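Long-range contacts in oxidoreductase, zinc-binding dehydrogenase family (Myxococcus xanthus, PDB 5K1S), which is a medium-chain, zinc-binding reductase involved in an alternative route of de novo isovaleryl coenzyme A biosynthesis: residues 51-55 against 158-163; 54-60 against 77-81; 60-65 against 343-347. All coordinates share one frame; numbering follows the deposited sequence.

Contact 1 of 3, residues 51-55 against 158-163; sequences VHACG and WNEAAT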
ATOM      1  N   VAL A  51      -8.648 -17.048  33.448  1.00 47.05           N
ATOM      2  CA  VAL A  51      -8.588 -17.517  32.070  1.00 46.89           C
ATOM      3  C   VAL A  51      -9.390 -18.804  31.945  1.00 48.88           C
ATOM      4  O   VAL A  51      -9.101 -19.802  32.615  1.00 49.77           O
ATOM      5  CB  VAL A  51      -7.135 -17.727  31.626  1.00 45.52           C
ATOM      6  CG1 VAL A  51      -7.079 -18.093  30.146  1.00 45.70           C
ATOM      7  CG2 VAL A  51      -6.304 -16.478  31.905  1.00 44.12           C
ATOM      8  N   HIS A  52     -10.405 -18.785  31.080  1.00 49.19           N
ATOM      9  CA  HIS A  52     -11.165 -19.982  30.754  1.00 51.50           C
ATOM     10  C   HIS A  52     -10.660 -20.676  29.499  1.00 51.32           C
ATOM     11  O   HIS A  52     -10.927 -21.869  29.320  1.00 53.36           O
ATOM     12  CB  HIS A  52     -12.649 -19.639  30.570  1.00 53.26           C
ATOM     13  CG  HIS A  52     -13.356 -19.313  31.848  1.00 54.37           C
ATOM     14  ND1 HIS A  52     -13.969 -20.272  32.625  1.00 56.97           N
ATOM     15  CD2 HIS A  52     -13.548 -18.133  32.485  1.00 53.55           C
ATOM     16  CE1 HIS A  52     -14.509 -19.697  33.684  1.00 57.57           C
ATOM     17  NE2 HIS A  52     -14.268 -18.399  33.623  1.00 55.49           N
ATOM     18  N   ALA A  53      -9.942 -19.962  28.638  1.00 46.77           N
ATOM     19  CA  ALA A  53      -9.425 -20.539  27.407  1.00 46.62           C
ATOM     20  C   ALA A  53      -8.373 -19.601  26.835  1.00 44.19           C
ATOM     21  O   ALA A  53      -8.441 -18.382  27.026  1.00 43.15           O
ATOM     22  CB  ALA A  53     -10.546 -20.774  26.388  1.00 48.53           C
ATOM     23  N   CYS A  54      -7.395 -20.182  26.141  1.00 48.08           N
ATOM     24  CA  CYS A  54      -6.375 -19.405  25.446  1.00 46.19           C
ATOM     25  C   CYS A  54      -6.076 -20.070  24.115  1.00 47.08           C
ATOM     26  O   CYS A  54      -5.661 -21.234  24.079  1.00 48.13           O
ATOM     27  CB  CYS A  54      -5.094 -19.280  26.272  1.00 44.52           C
ATOM     28  SG  CYS A  54      -3.829 -18.276  25.456  1.00 42.64           S
ATOM     29  N   GLY A  55      -6.276 -19.332  23.029  1.00 45.06           N
ATOM     30  CA  GLY A  55      -6.010 -19.874  21.716  1.00 45.84           C
ATOM     31  C   GLY A  55      -4.527 -20.088  21.481  1.00 44.48           C
ATOM     32  O   GLY A  55      -3.678 -19.331  21.953  1.00 42.83           O
ATOM     33  N   TRP A 158     -16.432 -19.554  25.735  1.00 56.74           N
ATOM     34  CA  TRP A 158     -15.037 -19.161  25.912  1.00 53.83           C
ATOM     35  C   TRP A 158     -14.164 -19.668  24.770  1.00 52.77           C
ATOM     36  O   TRP A 158     -13.339 -18.924  24.228  1.00 50.87           O
ATOM     37  CB  TRP A 158     -14.515 -19.679  27.254  1.00 53.57           C
ATOM     38  CG  TRP A 158     -15.203 -19.081  28.442  1.00 54.78           C
ATOM     39  CD1 TRP A 158     -16.007 -19.729  29.336  1.00 56.78           C
ATOM     40  CD2 TRP A 158     -15.151 -17.715  28.866  1.00 54.23           C
ATOM     41  NE1 TRP A 158     -16.455 -18.850  30.291  1.00 57.46           N
ATOM     42  CE2 TRP A 158     -15.946 -17.606  30.025  1.00 55.96           C
ATOM     43  CE3 TRP A 158     -14.509 -16.572  28.379  1.00 52.61           C
ATOM     44  CZ2 TRP A 158     -16.116 -16.404  30.704  1.00 56.09           C
ATOM     45  CZ3 TRP A 158     -14.680 -15.377  29.054  1.00 52.81           C
ATOM     46  CH2 TRP A 158     -15.478 -15.303  30.204  1.00 54.52           C
ATOM     47  N   ASN A 159     -14.325 -20.938  24.394  1.00 57.75           N
ATOM     48  CA  ASN A 159     -13.450 -21.526  23.384  1.00 57.03           C
ATOM     49  C   ASN A 159     -13.519 -20.747  22.076  1.00 57.27           C
ATOM     50  O   ASN A 159     -12.486 -20.403  21.488  1.00 55.57           O
ATOM     51  CB  ASN A 159     -13.817 -22.993  23.160  1.00 59.29           C
ATOM     52  CG  ASN A 159     -13.567 -23.847  24.385  1.00 59.35           C
ATOM     53  OD1 ASN A 159     -12.874 -23.434  25.315  1.00 57.38           O
ATOM     54  ND2 ASN A 159     -14.124 -25.054  24.387  1.00 61.66           N
ATOM     55  N   GLU A 160     -14.733 -20.464  21.598  1.00 81.91           N
ATOM     56  CA  GLU A 160     -14.878 -19.677  20.377  1.00 82.69           C
ATOM     57  C   GLU A 160     -14.299 -18.281  20.554  1.00 80.77           C
ATOM     58  O   GLU A 160     -13.721 -17.717  19.617  1.00 80.19           O
ATOM     59  CB  GLU A 160     -16.349 -19.593  19.975  1.00 85.73           C
ATOM     60  CG  GLU A 160     -16.839 -20.765  19.145  1.00 87.87           C
ATOM     61  CD  GLU A 160     -18.257 -20.562  18.645  1.00 90.73           C
ATOM     62  OE1 GLU A 160     -19.105 -20.100  19.438  1.00 91.41           O
ATOM     63  OE2 GLU A 160     -18.519 -20.853  17.460  1.00 92.27           O
ATOM     64  N   ALA A 161     -14.442 -17.706  21.750  1.00 56.00           N
ATOM     65  CA  ALA A 161     -13.967 -16.348  21.988  1.00 54.38           C
ATOM     66  C   ALA A 161     -12.446 -16.285  22.059  1.00 51.43           C
ATOM     67  O   ALA A 161     -11.852 -15.269  21.679  1.00 50.36           O
ATOM     68  CB  ALA A 161     -14.576 -15.798  23.277  1.00 54.37           C
ATOM     69  N   ALA A 162     -11.802 -17.351  22.535  1.00 63.83           N
ATOM     70  CA  ALA A 162     -10.352 -17.362  22.694  1.00 61.10           C
ATOM     71  C   ALA A 162      -9.602 -17.486  21.375  1.00 60.77           C
ATOM     72  O   ALA A 162      -8.370 -17.574  21.401  1.00 58.65           O
ATOM     73  CB  ALA A 162      -9.937 -18.507  23.618  1.00 60.28           C
ATOM     74  N   THR A 163     -10.294 -17.510  20.233  1.00 54.61           N
ATOM     75  CA  THR A 163      -9.639 -17.596  18.933  1.00 54.54           C
ATOM     76  C   THR A 163     -10.135 -16.512  17.981  1.00 55.90           C
ATOM     77  O   THR A 163      -9.945 -16.628  16.767  1.00 56.70           O
ATOM     78  CB  THR A 163      -9.850 -18.978  18.308  1.00 56.06           C
ATOM     79  OG1 THR A 163     -11.251 -19.215  18.118  1.00 58.95           O
ATOM     80  CG2 THR A 163      -9.271 -20.065  19.207  1.00 54.88           C
TER

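Contact 2 of 3, residues 54-60 against 77-81; sequences CGVCYHD and LGHEA. With ZN (zinc ion), chain F.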
ATOM      1  N   CYS A  54      -7.395 -20.182  26.141  1.00 48.08           N
ATOM      2  CA  CYS A  54      -6.375 -19.405  25.446  1.00 46.19           C
ATOM      3  C   CYS A  54      -6.076 -20.070  24.115  1.00 47.08           C
ATOM      4  O   CYS A  54      -5.661 -21.234  24.079  1.00 48.13           O
ATOM      5  CB  CYS A  54      -5.094 -19.280  26.272  1.00 44.52           C
ATOM      6  SG  CYS A  54      -3.829 -18.276  25.456  1.00 42.64           S
ATOM      7  N   GLY A  55      -6.276 -19.332  23.029  1.00 45.06           N
ATOM      8  CA  GLY A  55      -6.010 -19.874  21.716  1.00 45.84           C
ATOM      9  C   GLY A  55      -4.527 -20.088  21.481  1.00 44.48           C
ATOM     10  O   GLY A  55      -3.678 -19.331  21.953  1.00 42.83           O
ATOM     11  N   VAL A  56      -4.218 -21.146  20.740  1.00 54.72           N
ATOM     12  CA  VAL A  56      -2.847 -21.458  20.353  1.00 53.82           C
ATOM     13  C   VAL A  56      -2.614 -20.857  18.974  1.00 53.72           C
ATOM     14  O   VAL A  56      -3.224 -21.281  17.988  1.00 55.65           O
ATOM     15  CB  VAL A  56      -2.591 -22.970  20.351  1.00 55.68           C
ATOM     16  CG1 VAL A  56      -1.137 -23.264  19.985  1.00 54.82           C
ATOM     17  CG2 VAL A  56      -2.937 -23.570  21.707  1.00 56.47           C
ATOM     18  N   CYS A  57      -1.734 -19.864  18.907  1.00 57.40           N
ATOM     19  CA  CYS A  57      -1.373 -19.200  17.664  1.00 57.46           C
ATOM     20  C   CYS A  57       0.063 -19.557  17.301  1.00 56.85           C
ATOM     21  O   CYS A  57       0.928 -19.635  18.178  1.00 55.69           O
ATOM     22  CB  CYS A  57      -1.526 -17.682  17.801  1.00 56.52           C
ATOM     23  SG  CYS A  57      -1.052 -16.747  16.343  1.00 57.06           S
ATOM     24  N   TYR A  58       0.314 -19.783  16.007  1.00 57.70           N
ATOM     25  CA  TYR A  58       1.662 -20.144  15.576  1.00 57.41           C
ATOM     26  C   TYR A  58       2.686 -19.119  16.041  1.00 55.89           C
ATOM     27  O   TYR A  58       3.860 -19.452  16.236  1.00 55.44           O
ATOM     28  CB  TYR A  58       1.720 -20.289  14.056  1.00 58.86           C
ATOM     29  CG  TYR A  58       3.075 -20.737  13.556  1.00 58.82           C
ATOM     30  CD1 TYR A  58       3.425 -22.080  13.554  1.00 59.77           C
ATOM     31  CD2 TYR A  58       4.006 -19.817  13.095  1.00 58.20           C
ATOM     32  CE1 TYR A  58       4.663 -22.495  13.103  1.00 59.88           C
ATOM     33  CE2 TYR A  58       5.248 -20.223  12.642  1.00 58.38           C
ATOM     34  CZ  TYR A  58       5.569 -21.563  12.647  1.00 59.10           C
ATOM     35  OH  TYR A  58       6.804 -21.975  12.196  1.00 59.41           O
ATOM     36  N   HIS A  59       2.259 -17.865  16.211  1.00 41.04           N
ATOM     37  CA  HIS A  59       3.091 -16.868  16.874  1.00 40.54           C
ATOM     38  C   HIS A  59       3.685 -17.426  18.163  1.00 40.37           C
ATOM     39  O   HIS A  59       4.849 -17.165  18.486  1.00 40.28           O
ATOM     40  CB  HIS A  59       2.246 -15.623  17.153  1.00 40.51           C
ATOM     41  CG  HIS A  59       3.020 -14.456  17.682  1.00 40.37           C
ATOM     42  ND1 HIS A  59       3.670 -13.560  16.862  1.00 40.92           N
ATOM     43  CD2 HIS A  59       3.228 -14.024  18.949  1.00 40.22           C
ATOM     44  CE1 HIS A  59       4.251 -12.631  17.598  1.00 40.88           C
ATOM     45  NE2 HIS A  59       3.997 -12.889  18.869  1.00 40.29           N
ATOM     46  N   ASP A  60       2.897 -18.211  18.907  1.00 44.46           N
ATOM     47  CA  ASP A  60       3.382 -18.799  20.153  1.00 43.93           C
ATOM     48  C   ASP A  60       4.528 -19.768  19.899  1.00 44.29           C
ATOM     49  O   ASP A  60       5.446 -19.883  20.718  1.00 44.01           O
ATOM     50  CB  ASP A  60       2.242 -19.516  20.878  1.00 44.33           C
ATOM     51  CG  ASP A  60       1.101 -18.586  21.245  1.00 44.07           C
ATOM     52  OD1 ASP A  60       1.348 -17.373  21.427  1.00 43.46           O
ATOM     53  OD2 ASP A  60      -0.044 -19.072  21.354  1.00 44.86           O
ATOM     54  N   LEU A  77       3.482 -18.054  28.012  1.00 40.66           N
ATOM     55  CA  LEU A  77       3.173 -17.645  26.652  1.00 40.35           C
ATOM     56  C   LEU A  77       1.664 -17.521  26.455  1.00 40.35           C
ATOM     57  O   LEU A  77       0.863 -17.903  27.310  1.00 40.60           O
ATOM     58  CB  LEU A  77       3.758 -18.644  25.651  1.00 40.37           C
ATOM     59  CG  LEU A  77       5.187 -19.127  25.921  1.00 40.53           C
ATOM     60  CD1 LEU A  77       5.699 -19.938  24.737  1.00 40.56           C
ATOM     61  CD2 LEU A  77       6.132 -17.969  26.228  1.00 40.44           C
ATOM     62  N   GLY A  78       1.283 -16.973  25.304  1.00 41.71           N
ATOM     63  CA  GLY A  78      -0.112 -16.905  24.915  1.00 42.08           C
ATOM     64  C   GLY A  78      -0.657 -15.495  24.891  1.00 42.06           C
ATOM     65  O   GLY A  78      -0.561 -14.767  25.885  1.00 41.95           O
ATOM     66  N   HIS A  79      -1.240 -15.097  23.760  1.00 47.48           N
ATOM     67  CA  HIS A  79      -1.821 -13.771  23.604  1.00 47.97           C
ATOM     68  C   HIS A  79      -3.296 -13.807  23.230  1.00 48.74           C
ATOM     69  O   HIS A  79      -3.887 -12.744  22.998  1.00 49.37           O
ATOM     70  CB  HIS A  79      -1.046 -12.974  22.543  1.00 48.53           C
ATOM     71  CG  HIS A  79      -1.141 -13.545  21.162  1.00 48.91           C
ATOM     72  ND1 HIS A  79      -0.062 -14.107  20.515  1.00 48.62           N
ATOM     73  CD2 HIS A  79      -2.183 -13.632  20.302  1.00 49.83           C
ATOM     74  CE1 HIS A  79      -0.437 -14.519  19.317  1.00 49.28           C
ATOM     75  NE2 HIS A  79      -1.720 -14.244  19.163  1.00 50.08           N
ATOM     76  N   GLU A  80      -3.909 -14.988  23.172  1.00 54.42           N
ATOM     77  CA  GLU A  80      -5.262 -15.143  22.658  1.00 56.42           C
ATOM     78  C   GLU A  80      -6.166 -15.693  23.755  1.00 56.91           C
ATOM     79  O   GLU A  80      -6.782 -16.749  23.594  1.00 58.11           O
ATOM     80  CB  GLU A  80      -5.243 -16.066  21.436  1.00 57.28           C
ATOM     81  CG  GLU A  80      -6.216 -15.683  20.335  1.00 59.30           C
ATOM     82  CD  GLU A  80      -6.021 -16.525  19.084  1.00 60.04           C
ATOM     83  OE1 GLU A  80      -5.079 -17.346  19.060  1.00 58.76           O
ATOM     84  OE2 GLU A  80      -6.801 -16.366  18.120  1.00 62.02           O
ATOM     85  N   ALA A  81      -6.259 -14.973  24.868  1.00 41.35           N
ATOM     86  CA  ALA A  81      -6.906 -15.463  26.075  1.00 41.57           C
ATOM     87  C   ALA A  81      -8.276 -14.821  26.255  1.00 43.45           C
ATOM     88  O   ALA A  81      -8.467 -13.638  25.958  1.00 43.93           O
ATOM     89  CB  ALA A  81      -6.040 -15.183  27.304  1.00 40.00           C
TER
HETATM   90 ZN    ZN F 402      -1.887 -14.558  17.181  1.00 70.31          ZN
HETATM   91  O   HOH W   1      -1.851 -17.173  21.825  1.00 53.36           O

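Contact 3 of 3, residues 60-65 against 343-347; sequences DVINRR and HFRLE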
ATOM      1  N   ASP A  60       2.897 -18.211  18.907  1.00 44.46           N
ATOM      2  CA  ASP A  60       3.382 -18.799  20.153  1.00 43.93           C
ATOM      3  C   ASP A  60       4.528 -19.768  19.899  1.00 44.29           C
ATOM      4  O   ASP A  60       5.446 -19.883  20.718  1.00 44.01           O
ATOM      5  CB  ASP A  60       2.242 -19.516  20.878  1.00 44.33           C
ATOM      6  CG  ASP A  60       1.101 -18.586  21.245  1.00 44.07           C
ATOM      7  OD1 ASP A  60       1.348 -17.373  21.427  1.00 43.46           O
ATOM      8  OD2 ASP A  60      -0.044 -19.072  21.354  1.00 44.86           O
ATOM      9  N   VAL A  61       4.480 -20.494  18.779  1.00 49.98           N
ATOM     10  CA  VAL A  61       5.576 -21.393  18.425  1.00 50.55           C
ATOM     11  C   VAL A  61       6.865 -20.601  18.261  1.00 50.06           C
ATOM     12  O   VAL A  61       7.898 -20.926  18.858  1.00 50.08           O
ATOM     13  CB  VAL A  61       5.234 -22.178  17.144  1.00 51.92           C
ATOM     14  CG1 VAL A  61       6.416 -23.037  16.704  1.00 52.63           C
ATOM     15  CG2 VAL A  61       3.998 -23.040  17.359  1.00 53.10           C
ATOM     16  N   ILE A  62       6.820 -19.548  17.442  1.00 43.59           N
ATOM     17  CA  ILE A  62       7.997 -18.711  17.233  1.00 43.61           C
ATOM     18  C   ILE A  62       8.503 -18.189  18.570  1.00 43.05           C
ATOM     19  O   ILE A  62       9.705 -18.221  18.858  1.00 43.38           O
ATOM     20  CB  ILE A  62       7.669 -17.560  16.264  1.00 43.99           C
ATOM     21  CG1 ILE A  62       7.101 -18.102  14.947  1.00 44.86           C
ATOM     22  CG2 ILE A  62       8.913 -16.729  15.984  1.00 44.41           C
ATOM     23  CD1 ILE A  62       6.518 -17.035  14.045  1.00 45.57           C
ATOM     24  N   ASN A  63       7.584 -17.715  19.411  1.00 39.98           N
ATOM     25  CA  ASN A  63       7.953 -17.226  20.735  1.00 39.95           C
ATOM     26  C   ASN A  63       8.667 -18.307  21.536  1.00 40.15           C
ATOM     27  O   ASN A  63       9.703 -18.051  22.161  1.00 40.31           O
ATOM     28  CB  ASN A  63       6.695 -16.745  21.464  1.00 39.82           C
ATOM     29  CG  ASN A  63       7.005 -15.968  22.730  1.00 39.85           C
ATOM     30  OD1 ASN A  63       8.133 -15.533  22.951  1.00 39.99           O
ATOM     31  ND2 ASN A  63       5.992 -15.780  23.562  1.00 39.81           N
ATOM     32  N   ARG A  64       8.135 -19.531  21.515  1.00 50.93           N
ATOM     33  CA  ARG A  64       8.722 -20.610  22.304  1.00 51.55           C
ATOM     34  C   ARG A  64      10.158 -20.901  21.889  1.00 52.28           C
ATOM     35  O   ARG A  64      10.974 -21.302  22.726  1.00 52.93           O
ATOM     36  CB  ARG A  64       7.876 -21.877  22.176  1.00 52.08           C
ATOM     37  CG  ARG A  64       8.500 -23.091  22.844  1.00 53.16           C
ATOM     38  CD  ARG A  64       7.632 -24.327  22.727  1.00 54.17           C
ATOM     39  NE  ARG A  64       7.252 -24.628  21.349  1.00 54.52           N
ATOM     40  CZ  ARG A  64       8.083 -25.064  20.412  1.00 55.03           C
ATOM     41  NH1 ARG A  64       9.370 -25.239  20.679  1.00 55.21           N
ATOM     42  NH2 ARG A  64       7.629 -25.313  19.192  1.00 55.64           N
ATOM     43  N   ARG A  65      10.485 -20.717  20.610  1.00 49.74           N
ATOM     44  CA  ARG A  65      11.821 -21.018  20.108  1.00 50.60           C
ATOM     45  C   ARG A  65      12.845 -19.948  20.457  1.00 50.94           C
ATOM     46  O   ARG A  65      14.023 -20.113  20.119  1.00 51.89           O
ATOM     47  CB  ARG A  65      11.783 -21.203  18.588  1.00 50.90           C
ATOM     48  CG  ARG A  65      11.075 -22.466  18.135  1.00 51.31           C
ATOM     49  CD  ARG A  65      10.969 -22.535  16.620  1.00 51.85           C
ATOM     50  NE  ARG A  65      10.225 -23.713  16.181  1.00 52.69           N
ATOM     51  CZ  ARG A  65       9.667 -23.846  14.983  1.00 53.41           C
ATOM     52  NH1 ARG A  65       9.753 -22.869  14.087  1.00 53.24           N
ATOM     53  NH2 ARG A  65       9.010 -24.958  14.680  1.00 54.65           N
ATOM     54  N   HIS A 343       1.420 -27.544  20.397  1.00 54.49           N
ATOM     55  CA  HIS A 343       2.410 -26.961  19.496  1.00 54.73           C
ATOM     56  C   HIS A 343       2.899 -27.980  18.479  1.00 55.89           C
ATOM     57  O   HIS A 343       3.039 -27.666  17.290  1.00 56.66           O
ATOM     58  CB  HIS A 343       3.590 -26.405  20.292  1.00 54.00           C
ATOM     59  CG  HIS A 343       3.278 -25.134  21.008  1.00 53.13           C
ATOM     60  ND1 HIS A 343       4.224 -24.166  21.255  1.00 52.75           N
ATOM     61  CD2 HIS A 343       2.118 -24.671  21.528  1.00 52.70           C
ATOM     62  CE1 HIS A 343       3.662 -23.159  21.898  1.00 52.16           C
ATOM     63  NE2 HIS A 343       2.383 -23.441  22.075  1.00 52.09           N
ATOM     64  N   PHE A 344       3.181 -29.203  18.928  1.00 58.53           N
ATOM     65  CA  PHE A 344       3.617 -30.243  18.004  1.00 61.91           C
ATOM     66  C   PHE A 344       2.606 -30.417  16.878  1.00 64.82           C
ATOM     67  O   PHE A 344       2.972 -30.441  15.697  1.00 67.63           O
ATOM     68  CB  PHE A 344       3.827 -31.558  18.755  1.00 62.93           C
ATOM     69  CG  PHE A 344       4.496 -32.623  17.935  1.00 66.54           C
ATOM     70  CD1 PHE A 344       3.761 -33.413  17.065  1.00 70.31           C
ATOM     71  CD2 PHE A 344       5.862 -32.833  18.032  1.00 66.58           C
ATOM     72  CE1 PHE A 344       4.377 -34.391  16.307  1.00 74.19           C
ATOM     73  CE2 PHE A 344       6.483 -33.811  17.277  1.00 70.19           C
ATOM     74  CZ  PHE A 344       5.739 -34.590  16.414  1.00 74.08           C
ATOM     75  N   ARG A 345       1.323 -30.537  17.227  1.00 71.30           N
ATOM     76  CA  ARG A 345       0.282 -30.610  16.207  1.00 75.01           C
ATOM     77  C   ARG A 345       0.349 -29.407  15.276  1.00 76.18           C
ATOM     78  O   ARG A 345       0.318 -29.550  14.049  1.00 80.68           O
ATOM     79  CB  ARG A 345      -1.095 -30.691  16.864  1.00 74.87           C
ATOM     80  CG  ARG A 345      -1.395 -32.005  17.562  1.00 75.42           C
ATOM     81  CD  ARG A 345      -2.808 -32.006  18.131  1.00 75.82           C
ATOM     82  NE  ARG A 345      -3.816 -31.774  17.098  1.00 79.21           N
ATOM     83  CZ  ARG A 345      -5.113 -31.606  17.336  1.00 80.30           C
ATOM     84  NH1 ARG A 345      -5.579 -31.640  18.579  1.00 78.04           N
ATOM     85  NH2 ARG A 345      -5.949 -31.402  16.326  1.00 84.01           N
ATOM     86  N   LEU A 346       0.443 -28.207  15.850  1.00 64.64           N
ATOM     87  CA  LEU A 346       0.411 -26.995  15.040  1.00 66.04           C
ATOM     88  C   LEU A 346       1.650 -26.882  14.160  1.00 67.18           C
ATOM     89  O   LEU A 346       1.558 -26.450  13.006  1.00 70.69           O
ATOM     90  CB  LEU A 346       0.273 -25.771  15.948  1.00 61.97           C
ATOM     91  CG  LEU A 346       0.129 -24.412  15.263  1.00 63.13           C
ATOM     92  CD1 LEU A 346      -1.070 -24.388  14.323  1.00 68.00           C
ATOM     93  CD2 LEU A 346       0.007 -23.314  16.307  1.00 59.21           C
ATOM     94  N   GLU A 347       2.816 -27.269  14.683  1.00 86.33           N
ATOM     95  CA  GLU A 347       4.045 -27.181  13.902  1.00 87.96           C
ATOM     96  C   GLU A 347       3.977 -28.067  12.666  1.00 93.07           C
ATOM     97  O   GLU A 347       4.274 -27.625  11.550  1.00 96.28           O
ATOM     98  CB  GLU A 347       5.246 -27.571  14.763  1.00 85.66           C
ATOM     99  CG  GLU A 347       5.694 -26.506  15.743  1.00 81.99           C
ATOM    100  CD  GLU A 347       6.859 -26.966  16.596  1.00 80.58           C
ATOM    101  OE1 GLU A 347       6.968 -28.186  16.849  1.00 81.31           O
ATOM    102  OE2 GLU A 347       7.670 -26.109  17.004  1.00 79.19           O
TER

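Contact 1 of 3, residues 51-55 against 158-163
The His52 imidazole lies over one face of the Trp158 indole in an offset stack, its ring centroid 4.0 Å from that of the five-membered ring and the two planes only 6° apart. NE1 of Trp158 sits above the rim of the imidazole, while CD2 of His52 reaches across CE2 toward the six-membered ring. The CB of His52 joins in with a CH-pi contact, 3.5 Å from the centroid of the indole's five-membered ring. Arg100 adds a cation-pi contact to the tryptophan. Further along the strand, Ala53 CB packs against Trp158 and Asn159 in the helix and Ala162 just after it: it is 3.6 Å from Ala162 CB, near Trp158 CB, and 3.7 Å from Asn159 OD1. Gly55 closes the run with its N 3.2 Å from Ala162 O. His52 and Ala53 both face Ala82 in a classic beta bulge, at the corner where the chain turns. A leucine in place of Trp158 would probably leave the imidazole without its stacking partner and free to turn. Helix 158-161 is thus held to strand 46-56 mainly by dispersion and ring stacking, with little demand on charge.

Contact 2 of 3, residues 54-60 against 77-81
Cys57 and His79 meet at the zinc ion, which is bound by Cys57 SG at 2.5 Å and by His79 NE2 at 2.0 Å; Cys166 supplies a further thiolate. With SG anti to the backbone N of its own residue (chi1 178°), Cys57 directs its sulfur to the metal, and the CB of the same cysteine rests beside CE1 of the histidine. The His59 side chain crosses that of His79 at about a right angle, bringing His59 CB to the imidazole edge, 3.6 Å from His79 CE1. Glu132 holds the far end of His59 through NE2.

Asp60 forms the next shell. Its OD2 takes the backbone N-H of Cys57 at 3.1 Å, from above the carboxylate plane, and the weak bond from His59 N to Cys57 SG completes a capping box at the start of helix 58-64. One water ties the two segments together: it donates to Asp60 OD2 at 2.7 Å and to Gly55 O, and accepts from His79 N, while sitting over the centre of one face of the His79 imidazole. Behind this, strands 46-56 and 80-88 pair antiparallel, with Gly55 N bonded to Glu80 O at 2.7 Å and Cys54 opposite Ala81. Gly78 has backbone angles that demand a glycine, and Cys54 SG packs against its CA. Such a cysteine-histidine-cysteine zinc site, with Cys57 and His79 from the GroES-like part and Cys166 from helix 165-178, is the arrangement of the catalytic metal in medium-chain dehydrogenases, and the site is consistent with the same role here.

Contact 3 of 3, residues 60-65 against 343-347
Arg64 meets His343 and Glu347 by way of a bend: its chain leaves the helix with CG anti to the backbone N (chi1 174°), then turns at chi3 (53°), which sets the guanidinium edge against the imidazole. There NE of Arg64 donates to ND1 of His343 at 3.1 Å; the acceptor lies in the guanidinium plane, whereas the donor is tilted 18° from the ring plane. ND1 therefore acts as an acceptor, and on the far side of the ring NE2 is bonded to Tyr138. Arg64 NH2 also forms a salt bridge with Glu347 OE2, although the modelled separation is too short to be read literally. Arg65 arrives extended from CG to NE and brings NH2 to the same oxygen at 2.9 Å, entering from above the carboxylate plane. Val61 packs against these groups: CG1 lies over the centre of the Arg65 guanidinium, and CG2 sits over one face of the His343 ring and 4.1 Å from Leu346 CD2. The axes of helices 60-64 and 343-347 approach to 10.9 Å. One carboxylate oxygen thus serves Arg65 and, with the doubt just noted, Arg64, so the glutamate probably stays ionised and partly offsets their charge where the two helices meet.

From the N terminus, strand 46-56 runs straight into helix 58-64, so the first segments of all three contacts follow one another, overlapping at Cys54, Gly55 and Asp60. Contact 2 closes the shortest loop, returning after 16 residues on strand 80-88. Contact 1 starts from the same strand but reaches helix 158-161 about a hundred residues on, and touches contact 2 where Ala162 and Thr163 pack on Glu80. Contact 3 spans 277 intervening residues to helix 339-347 near the C terminus; its loop crosses those of contacts 1 and 2. Together they tie strand 46-56, the zinc site and helices 58-64, 158-161 and 339-347 together.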